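Local coordinates for protein CooT (Carboxydothermus hydrogenoformans, PDB 6FAN) that probably acts as a nickel chaperone in the maturation of carbon monoxide dehydrogenase, at residues F17-D22 against L33-Q39; E3-V9 against H55-R61. All blocks are in the same frame, centred on the assembly; numbering follows the deposited sequence.

Contact 1. Residues F17-D22 against L33-Q39; sequences FLERVD and LENIFGQ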
ATOM      1  N   PHE E  17      11.678   0.398   8.725  1.00 39.48           N
ATOM      2  CA  PHE E  17      10.975  -0.599   9.528  1.00 36.39           C
ATOM      3  C   PHE E  17      11.177  -2.002   8.993  1.00 37.39           C
ATOM      4  O   PHE E  17      11.387  -2.941   9.774  1.00 40.58           O
ATOM      5  CB  PHE E  17       9.487  -0.263   9.665  1.00 38.32           C
ATOM      6  CG  PHE E  17       8.711  -1.260  10.487  1.00 43.00           C
ATOM      7  CD1 PHE E  17       8.892  -1.342  11.876  1.00 44.57           C
ATOM      8  CD2 PHE E  17       7.794  -2.096   9.888  1.00 41.77           C
ATOM      9  CE1 PHE E  17       8.182  -2.268  12.638  1.00 44.59           C
ATOM     10  CE2 PHE E  17       7.030  -3.012  10.636  1.00 42.20           C
ATOM     11  CZ  PHE E  17       7.230  -3.092  12.013  1.00 51.03           C
ATOM     12  N   LEU E  18      11.149  -2.152   7.668  1.00 36.39           N
ATOM     13  CA  LEU E  18      11.311  -3.458   7.026  1.00 32.10           C
ATOM     14  C   LEU E  18      11.665  -3.271   5.537  1.00 33.53           C
ATOM     15  O   LEU E  18      11.012  -2.505   4.830  1.00 34.80           O
ATOM     16  CB  LEU E  18      10.037  -4.325   7.199  1.00 34.67           C
ATOM     17  CG  LEU E  18      10.180  -5.807   6.815  1.00 36.77           C
ATOM     18  CD1 LEU E  18      11.245  -6.506   7.683  1.00 39.65           C
ATOM     19  CD2 LEU E  18       8.891  -6.622   6.796  1.00 36.59           C
ATOM     20  N   GLU E  19      12.686  -3.966   5.089  1.00 32.01           N
ATOM     21  CA  GLU E  19      13.127  -3.852   3.727  1.00 36.00           C
ATOM     22  C   GLU E  19      12.541  -4.958   2.906  1.00 39.10           C
ATOM     23  O   GLU E  19      12.211  -6.005   3.388  1.00 36.99           O
ATOM     24  CB  GLU E  19      14.672  -3.863   3.606  1.00 36.47           C
ATOM     25  CG  GLU E  19      15.430  -2.697   4.250  1.00 38.77           C
ATOM     26  CD  GLU E  19      16.829  -2.386   3.678  1.00 46.82           C
ATOM     27  OE1 GLU E  19      17.794  -3.044   4.019  1.00 53.65           O
ATOM     28  OE2 GLU E  19      16.998  -1.446   2.913  1.00 40.58           O
ATOM     29  N   ARG E  20      12.322  -4.651   1.662  1.00 38.25           N
ATOM     30  CA  ARG E  20      11.875  -5.654   0.649  1.00 34.71           C
ATOM     31  C   ARG E  20      10.544  -6.295   1.026  1.00 34.34           C
ATOM     32  O   ARG E  20      10.383  -7.513   0.870  1.00 33.99           O
ATOM     33  CB  ARG E  20      12.943  -6.671   0.288  1.00 38.91           C
ATOM     34  CG  ARG E  20      14.294  -5.956   0.088  1.00 46.36           C
ATOM     35  CD  ARG E  20      15.339  -6.910  -0.230  1.00 55.52           C
ATOM     36  NE  ARG E  20      15.298  -7.244  -1.640  1.00 61.53           N
ATOM     37  CZ  ARG E  20      16.241  -7.946  -2.268  1.00 67.15           C
ATOM     38  NH1 ARG E  20      17.366  -8.333  -1.634  1.00 53.89           N
ATOM     39  NH2 ARG E  20      16.111  -8.247  -3.558  1.00 71.04           N
ATOM     40  N   VAL E  21       9.589  -5.466   1.439  1.00 31.32           N
ATOM     41  CA  VAL E  21       8.243  -5.894   1.764  1.00 30.21           C
ATOM     42  C   VAL E  21       7.560  -6.422   0.505  1.00 33.97           C
ATOM     43  O   VAL E  21       7.583  -5.774  -0.579  1.00 35.93           O
ATOM     44  CB  VAL E  21       7.384  -4.696   2.293  1.00 29.12           C
ATOM     45  CG1 VAL E  21       5.936  -5.141   2.641  1.00 32.77           C
ATOM     46  CG2 VAL E  21       8.088  -4.127   3.549  1.00 31.54           C
ATOM     47  N   ASP E  22       6.988  -7.616   0.632  1.00 30.08           N
ATOM     48  CA  ASP E  22       6.174  -8.171  -0.420  1.00 30.36           C
ATOM     49  C   ASP E  22       4.705  -7.934  -0.070  1.00 32.40           C
ATOM     50  O   ASP E  22       4.011  -7.182  -0.788  1.00 33.26           O
ATOM     51  CB  ASP E  22       6.467  -9.663  -0.607  1.00 29.08           C
ATOM     52  CG  ASP E  22       5.560 -10.308  -1.648  1.00 34.53           C
ATOM     53  OD1 ASP E  22       4.860  -9.644  -2.427  1.00 34.16           O
ATOM     54  OD2 ASP E  22       5.479 -11.524  -1.674  1.00 34.92           O
ATOM     55  N   LEU E  33       3.281  -7.125   7.811  1.00 30.22           N
ATOM     56  CA  LEU E  33       4.202  -7.016   6.660  1.00 30.34           C
ATOM     57  C   LEU E  33       4.987  -8.284   6.534  1.00 35.59           C
ATOM     58  O   LEU E  33       5.428  -8.830   7.539  1.00 37.83           O
ATOM     59  CB  LEU E  33       5.140  -5.823   6.839  1.00 27.38           C
ATOM     60  CG  LEU E  33       4.621  -4.432   6.491  1.00 34.60           C
ATOM     61  CD1 LEU E  33       3.421  -3.965   7.342  1.00 37.28           C
ATOM     62  CD2 LEU E  33       5.752  -3.448   6.690  1.00 36.44           C
ATOM     63  N   GLU E  34       5.101  -8.805   5.309  1.00 28.43           N
ATOM     64  CA  GLU E  34       5.959  -9.971   5.077  1.00 28.99           C
ATOM     65  C   GLU E  34       6.921  -9.599   3.955  1.00 33.51           C
ATOM     66  O   GLU E  34       6.478  -9.144   2.862  1.00 29.41           O
ATOM     67  CB  GLU E  34       5.131 -11.179   4.699  1.00 31.87           C
ATOM     68  CG  GLU E  34       5.927 -12.441   4.356  1.00 35.75           C
ATOM     69  CD  GLU E  34       5.040 -13.612   3.934  1.00 42.10           C
ATOM     70  OE1 GLU E  34       4.434 -13.632   2.851  1.00 50.02           O
ATOM     71  OE2 GLU E  34       4.866 -14.522   4.742  1.00 45.94           O
ATOM     72  N   ASN E  35       8.227  -9.770   4.230  1.00 34.14           N
ATOM     73  CA  ASN E  35       9.211  -9.459   3.190  1.00 40.72           C
ATOM     74  C   ASN E  35       9.501 -10.670   2.305  1.00 44.32           C
ATOM     75  O   ASN E  35       8.979 -11.774   2.565  1.00 43.52           O
ATOM     76  CB  ASN E  35      10.474  -8.780   3.739  1.00 35.79           C
ATOM     77  CG  ASN E  35      11.467  -9.765   4.458  1.00 41.66           C
ATOM     78  OD1 ASN E  35      11.394 -11.013   4.383  1.00 36.83           O
ATOM     79  ND2 ASN E  35      12.410  -9.171   5.148  1.00 45.70           N
ATOM     80  N   ILE E  36      10.309 -10.465   1.257  1.00 44.27           N
ATOM     81  CA  ILE E  36      10.567 -11.557   0.304  1.00 47.10           C
ATOM     82  C   ILE E  36      11.328 -12.784   0.908  1.00 43.17           C
ATOM     83  O   ILE E  36      11.326 -13.844   0.320  1.00 49.50           O
ATOM     84  CB  ILE E  36      11.293 -11.071  -0.981  1.00 41.29           C
ATOM     85  CG1 ILE E  36      12.721 -10.570  -0.674  1.00 45.88           C
ATOM     86  CG2 ILE E  36      10.441 -10.064  -1.724  1.00 42.21           C
ATOM     87  CD1 ILE E  36      13.577 -10.583  -1.951  1.00 49.63           C
ATOM     88  N   PHE E  37      11.961 -12.599   2.070  1.00 41.14           N
ATOM     89  CA  PHE E  37      12.672 -13.698   2.764  1.00 54.33           C
ATOM     90  C   PHE E  37      11.773 -14.440   3.751  1.00 59.49           C
ATOM     91  O   PHE E  37      12.213 -15.416   4.370  1.00 75.78           O
ATOM     92  CB  PHE E  37      13.956 -13.179   3.464  1.00 53.24           C
ATOM     93  CG  PHE E  37      14.839 -12.345   2.566  1.00 48.58           C
ATOM     94  CD1 PHE E  37      15.468 -12.901   1.402  1.00 50.50           C
ATOM     95  CD2 PHE E  37      14.947 -10.987   2.797  1.00 53.34           C
ATOM     96  CE1 PHE E  37      16.194 -12.101   0.558  1.00 50.69           C
ATOM     97  CE2 PHE E  37      15.759 -10.187   1.970  1.00 55.54           C
ATOM     98  CZ  PHE E  37      16.395 -10.751   0.860  1.00 51.10           C
ATOM     99  N   GLY E  38      10.526 -13.979   3.886  1.00 50.80           N
ATOM    100  CA  GLY E  38       9.503 -14.632   4.728  1.00 49.02           C
ATOM    101  C   GLY E  38       9.477 -14.081   6.144  1.00 47.24           C
ATOM    102  O   GLY E  38       8.699 -14.541   6.962  1.00 44.62           O
ATOM    103  N   GLN E  39      10.314 -13.084   6.431  1.00 44.51           N
ATOM    104  CA  GLN E  39      10.276 -12.412   7.712  1.00 46.45           C
ATOM    105  C   GLN E  39       9.019 -11.568   7.861  1.00 42.28           C
ATOM    106  O   GLN E  39       8.630 -10.832   6.933  1.00 43.16           O
ATOM    107  CB  GLN E  39      11.555 -11.575   7.908  1.00 54.71           C
ATOM    108  CG  GLN E  39      11.667 -10.971   9.308  1.00 59.35           C
ATOM    109  CD  GLN E  39      12.769  -9.915   9.499  1.00 69.94           C
ATOM    110  OE1 GLN E  39      13.754  -9.837   8.722  1.00 73.66           O
ATOM    111  NE2 GLN E  39      12.593  -9.063  10.544  1.00 58.11           N
TER

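Contact 2. Residues E3-V9 against H55-R61; sequences EASAFIV and HRILLER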
ATOM      1  N   GLU E   3       9.684  -5.348  -4.498  1.00 67.68           N
ATOM      2  CA  GLU E   3       9.616  -5.105  -3.092  1.00 66.64           C
ATOM      3  C   GLU E   3      10.065  -3.692  -2.750  1.00 65.97           C
ATOM      4  O   GLU E   3      10.980  -3.101  -3.327  1.00 57.51           O
ATOM      5  CB  GLU E   3      10.479  -6.137  -2.349  1.00 76.33           C
ATOM      6  CG  GLU E   3      10.739  -7.556  -2.924  1.00 85.67           C
ATOM      7  CD  GLU E   3      11.734  -7.544  -4.063  1.00 83.70           C
ATOM      8  OE1 GLU E   3      11.472  -8.138  -5.129  1.00 92.67           O
ATOM      9  OE2 GLU E   3      12.852  -7.029  -3.850  1.00 87.48           O
ATOM     10  N   ALA E   4       9.392  -3.091  -1.775  1.00 56.92           N
ATOM     11  CA  ALA E   4       9.574  -1.660  -1.412  1.00 39.86           C
ATOM     12  C   ALA E   4       9.932  -1.725   0.096  1.00 41.55           C
ATOM     13  O   ALA E   4       9.569  -2.716   0.785  1.00 44.59           O
ATOM     14  CB  ALA E   4       8.238  -1.019  -1.557  1.00 37.29           C
ATOM     15  N   SER E   5      10.670  -0.716   0.560  1.00 34.49           N
ATOM     16  CA  SER E   5      10.947  -0.599   1.961  1.00 34.72           C
ATOM     17  C   SER E   5       9.851   0.151   2.703  1.00 32.15           C
ATOM     18  O   SER E   5       9.339   1.196   2.225  1.00 32.43           O
ATOM     19  CB  SER E   5      12.290   0.121   2.131  1.00 31.28           C
ATOM     20  OG  SER E   5      13.314  -0.733   1.668  1.00 37.62           O
ATOM     21  N   ALA E   6       9.494  -0.356   3.913  1.00 29.23           N
ATOM     22  CA  ALA E   6       8.549   0.375   4.778  1.00 28.61           C
ATOM     23  C   ALA E   6       9.289   1.258   5.793  1.00 28.98           C
ATOM     24  O   ALA E   6      10.236   0.800   6.434  1.00 31.97           O
ATOM     25  CB  ALA E   6       7.662  -0.626   5.490  1.00 28.26           C
ATOM     26  N   PHE E   7       8.830   2.478   5.954  1.00 33.13           N
ATOM     27  CA  PHE E   7       9.412   3.449   6.892  1.00 34.34           C
ATOM     28  C   PHE E   7       8.354   3.940   7.869  1.00 38.51           C
ATOM     29  O   PHE E   7       7.182   4.070   7.482  1.00 40.56           O
ATOM     30  CB  PHE E   7       9.962   4.661   6.142  1.00 33.25           C
ATOM     31  CG  PHE E   7      11.088   4.341   5.208  1.00 36.54           C
ATOM     32  CD1 PHE E   7      12.442   4.461   5.642  1.00 40.44           C
ATOM     33  CD2 PHE E   7      10.851   3.879   3.877  1.00 35.41           C
ATOM     34  CE1 PHE E   7      13.508   4.162   4.765  1.00 31.68           C
ATOM     35  CE2 PHE E   7      11.943   3.579   3.032  1.00 34.62           C
ATOM     36  CZ  PHE E   7      13.252   3.735   3.480  1.00 32.95           C
ATOM     37  N   ILE E   8       8.766   4.213   9.103  1.00 35.38           N
ATOM     38  CA  ILE E   8       7.885   4.903  10.071  1.00 35.81           C
ATOM     39  C   ILE E   8       8.221   6.383  10.002  1.00 43.78           C
ATOM     40  O   ILE E   8       9.398   6.760  10.118  1.00 49.04           O
ATOM     41  CB  ILE E   8       8.051   4.405  11.527  1.00 37.25           C
ATOM     42  CG1 ILE E   8       7.903   2.909  11.659  1.00 37.33           C
ATOM     43  CG2 ILE E   8       7.130   5.180  12.438  1.00 36.94           C
ATOM     44  CD1 ILE E   8       6.616   2.295  11.100  1.00 44.30           C
ATOM     45  N   VAL E   9       7.207   7.212   9.796  1.00 45.14           N
ATOM     46  CA  VAL E   9       7.408   8.646   9.660  1.00 57.61           C
ATOM     47  C   VAL E   9       6.858   9.377  10.908  1.00 59.10           C
ATOM     48  O   VAL E   9       5.643   9.319  11.196  1.00 69.45           O
ATOM     49  CB  VAL E   9       6.833   9.217   8.321  1.00 51.42           C
ATOM     50  CG1 VAL E   9       6.712  10.747   8.365  1.00 55.81           C
ATOM     51  CG2 VAL E   9       7.607   8.745   7.098  1.00 50.90           C
ATOM     52  N   HIS E  55      10.086   3.019  -4.372  1.00 35.39           N
ATOM     53  CA  HIS E  55      10.227   1.840  -3.453  1.00 45.64           C
ATOM     54  C   HIS E  55       9.937   2.158  -2.010  1.00 37.75           C
ATOM     55  O   HIS E  55      10.648   1.684  -1.152  1.00 35.48           O
ATOM     56  CB  HIS E  55      11.628   1.168  -3.612  1.00 45.46           C
ATOM     57  CG  HIS E  55      11.974   0.813  -5.026  1.00 59.34           C
ATOM     58  ND1 HIS E  55      11.254  -0.099  -5.769  1.00 66.61           N
ATOM     59  CD2 HIS E  55      12.896   1.339  -5.864  1.00 56.43           C
ATOM     60  CE1 HIS E  55      11.776  -0.184  -6.982  1.00 62.58           C
ATOM     61  NE2 HIS E  55      12.773   0.682  -7.065  1.00 69.41           N
ATOM     62  N   ARG E  56       8.916   2.975  -1.743  1.00 33.53           N
ATOM     63  CA  ARG E  56       8.642   3.462  -0.363  1.00 33.47           C
ATOM     64  C   ARG E  56       7.197   3.200   0.099  1.00 35.12           C
ATOM     65  O   ARG E  56       6.243   3.507  -0.617  1.00 28.25           O
ATOM     66  CB  ARG E  56       8.980   4.935  -0.211  1.00 33.43           C
ATOM     67  CG  ARG E  56      10.450   5.230  -0.356  1.00 40.57           C
ATOM     68  CD  ARG E  56      10.780   6.704  -0.765  1.00 42.14           C
ATOM     69  NE  ARG E  56      10.277   7.758   0.094  1.00 40.73           N
ATOM     70  CZ  ARG E  56      10.770   8.065   1.297  1.00 44.33           C
ATOM     71  NH1 ARG E  56      11.796   7.388   1.845  1.00 45.85           N
ATOM     72  NH2 ARG E  56      10.210   9.058   1.985  1.00 41.85           N
ATOM     73  N   ILE E  57       7.087   2.631   1.306  1.00 31.71           N
ATOM     74  CA  ILE E  57       5.800   2.510   1.981  1.00 27.78           C
ATOM     75  C   ILE E  57       5.971   3.374   3.249  1.00 28.57           C
ATOM     76  O   ILE E  57       6.795   3.054   4.084  1.00 29.86           O
ATOM     77  CB  ILE E  57       5.483   1.052   2.390  1.00 26.85           C
ATOM     78  CG1 ILE E  57       5.373   0.139   1.148  1.00 27.43           C
ATOM     79  CG2 ILE E  57       4.180   1.026   3.209  1.00 24.81           C
ATOM     80  CD1 ILE E  57       5.551  -1.383   1.476  1.00 29.34           C
ATOM     81  N   LEU E  58       5.191   4.446   3.391  1.00 30.79           N
ATOM     82  CA  LEU E  58       5.317   5.324   4.545  1.00 32.24           C
ATOM     83  C   LEU E  58       4.164   5.120   5.483  1.00 31.11           C
ATOM     84  O   LEU E  58       3.014   5.249   5.089  1.00 29.94           O
ATOM     85  CB  LEU E  58       5.402   6.802   4.137  1.00 28.65           C
ATOM     86  CG  LEU E  58       6.431   7.144   3.046  1.00 35.94           C
ATOM     87  CD1 LEU E  58       6.493   8.694   3.031  1.00 38.35           C
ATOM     88  CD2 LEU E  58       7.820   6.579   3.344  1.00 33.79           C
ATOM     89  N   LEU E  59       4.525   4.783   6.714  1.00 27.84           N
ATOM     90  CA  LEU E  59       3.594   4.425   7.772  1.00 35.00           C
ATOM     91  C   LEU E  59       3.652   5.474   8.885  1.00 39.48           C
ATOM     92  O   LEU E  59       4.704   6.081   9.114  1.00 42.09           O
ATOM     93  CB  LEU E  59       3.976   3.042   8.342  1.00 31.57           C
ATOM     94  CG  LEU E  59       4.058   1.864   7.372  1.00 33.07           C
ATOM     95  CD1 LEU E  59       4.500   0.577   8.041  1.00 29.69           C
ATOM     96  CD2 LEU E  59       2.764   1.703   6.600  1.00 28.46           C
ATOM     97  N   GLU E  60       2.509   5.714   9.542  1.00 41.45           N
ATOM     98  CA  GLU E  60       2.469   6.575  10.737  1.00 45.44           C
ATOM     99  C   GLU E  60       1.851   5.792  11.878  1.00 43.47           C
ATOM    100  O   GLU E  60       0.780   5.208  11.705  1.00 40.68           O
ATOM    101  CB  GLU E  60       1.627   7.822  10.434  1.00 46.25           C
ATOM    102  CG  GLU E  60       1.945   9.099  11.216  1.00 64.88           C
ATOM    103  CD  GLU E  60       1.737  10.374  10.366  1.00 74.39           C
ATOM    104  OE1 GLU E  60       2.336  10.346   9.281  1.00 67.45           O
ATOM    105  OE2 GLU E  60       1.034  11.355  10.780  1.00 70.66           O
ATOM    106  N   ARG E  61       2.534   5.730  13.033  1.00 46.14           N
ATOM    107  CA  ARG E  61       2.007   5.036  14.220  1.00 47.72           C
ATOM    108  C   ARG E  61       0.655   5.558  14.697  1.00 46.22           C
ATOM    109  O   ARG E  61       0.366   6.735  14.504  1.00 53.85           O
ATOM    110  CB  ARG E  61       3.000   5.026  15.375  1.00 49.21           C
ATOM    111  CG  ARG E  61       4.293   4.265  15.092  1.00 51.08           C
ATOM    112  CD  ARG E  61       5.084   4.206  16.391  1.00 56.43           C
ATOM    113  NE  ARG E  61       6.356   3.526  16.225  1.00 52.92           N
ATOM    114  CZ  ARG E  61       6.521   2.217  16.345  1.00 58.32           C
ATOM    115  NH1 ARG E  61       5.477   1.432  16.598  1.00 61.93           N
ATOM    116  NH2 ARG E  61       7.723   1.675  16.158  1.00 54.10           N
TER

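Contact 1. Residues F17-D22 against L33-Q39
The guanidinium of Arg20 carries Ile36 CD1 over one face, 3.5 Å above its plane, and stands almost upright against the Phe37 ring, the two planes 87° apart. Arg20 NH1 comes to the edge of that ring, 3.6 Å from Phe37 CZ, while Ile36 CG1 covers one ring face over its centre. At the other end of the contact, Leu33 CD2 meets the Phe17 ring at its edge, near its plane. Leu33 CD2 also touches Val21 CG2 at 4.0 Å. Leu18 and Leu33 lie alongside each other with their side chains running opposite ways, Leu18 CD2 3.8 Å from Leu33 CB; Leu18 CD1 rests on the amide nitrogens of Asn35 and Gln39.

Two backbone hydrogen bonds join the segments. Asp22 N donates to Glu34 O, in the carbonyl plane at 2.8 Å, and Ile36 N donates to Arg20 O at 3.0 Å. They flank the non-hydrogen-bonded antiparallel pair Val21 and Asn35. The side chain of Asn35 bends back over its own turn, CG lying between the backbone N and the carbonyl carbon (chi1 77°), which places OD1 to accept from Phe37 N at 2.9 Å and from Gln39 N at 3.1 Å. These donors approach from opposite faces of the amide plane, so two bonds restrain its rotation. Asp22 OD1 accepts from Val53 N of the second subunit, and Ile36 packs on Val53 of that subunit, which puts this end of the contact at the dimer interface.

The arrangement is that of the beta hairpin formed by strands 13-27 and 30-35, with a corner at Glu19 and Arg20 facing a type I turn from Asn35 to Gly38 that Asn35 opens as an Asx turn.

Contact 2. Residues E3-V9 against H55-R61
Ala6, Ile57, Ile8 and Leu59 form the apolar centre, on one face of a parallel pair of neighbouring strands, the first and last of the chain. Ala6 CB lies 4.1 Å from Ile57 CB, and Ile8 CD1 reaches Leu59 CB at 3.9 Å, with CG1 beside the backbone N (chi1 -53°) to carry the methyl across. Leu33 and Ile43 of the same chain pack onto this face. Ala4 CB continues it to Ile57 CD1, and Leu52 of the second subunit packs on both residues.

Five backbone hydrogen bonds join the strands, whose axes diverge by 35°. Three of them, Phe7 N to Ile57 O, Leu59 N to Phe7 O and Val9 N to Leu59 O, point nearly straight at their carbonyls, whereas Ser5 N lies 43° out of the plane of the His55 carbonyl.

Phe7, Arg56 and Leu58 occupy the other face. Leu58 CD2 sits 4.0 Å from Phe7 CB and also lies over one face of the Arg56 guanidinium. Arg56 NH1 lies over one face of the Phe7 ring, toward its rim and 4.0 Å from Phe7 CE2, at most a weak cation-pi attraction; salt bridges to Glu14 and Glu51 hold the guanidinium. With an alanine at Phe7 the ring facing Arg56 NH1 would be gone, which would probably leave the guanidinium less well packed, though Leu58 CD2 would keep its neighbour CB.

Toward the polar end, Arg61 crosses Ile8 at about a right angle, resting its CG on Ile8 CG2, and Glu60 turns back to Val9, with Glu60 CG 3.7 Å from Val9 O.

How the contacts relate
Contact 2 lies near the centre of the chain and is the more deeply placed, half of its touching residues being buried; contact 1 lies further out and ends in an exposed turn. They share one sheet, in which strand 4-10 sits between strands 13-27 and 56-61, and Phe17 N to Ala6 O (2.7 Å) and Leu18 O to Ala6 N (2.8 Å) are probable hydrogen bonds joining them across a classic beta bulge. Contact 2 relies on regular parallel pairing over apolar side chains, contact 1 on a short antiparallel pairing, an amide-anchored turn and an arginine laid against apolar groups. Both reach the second subunit.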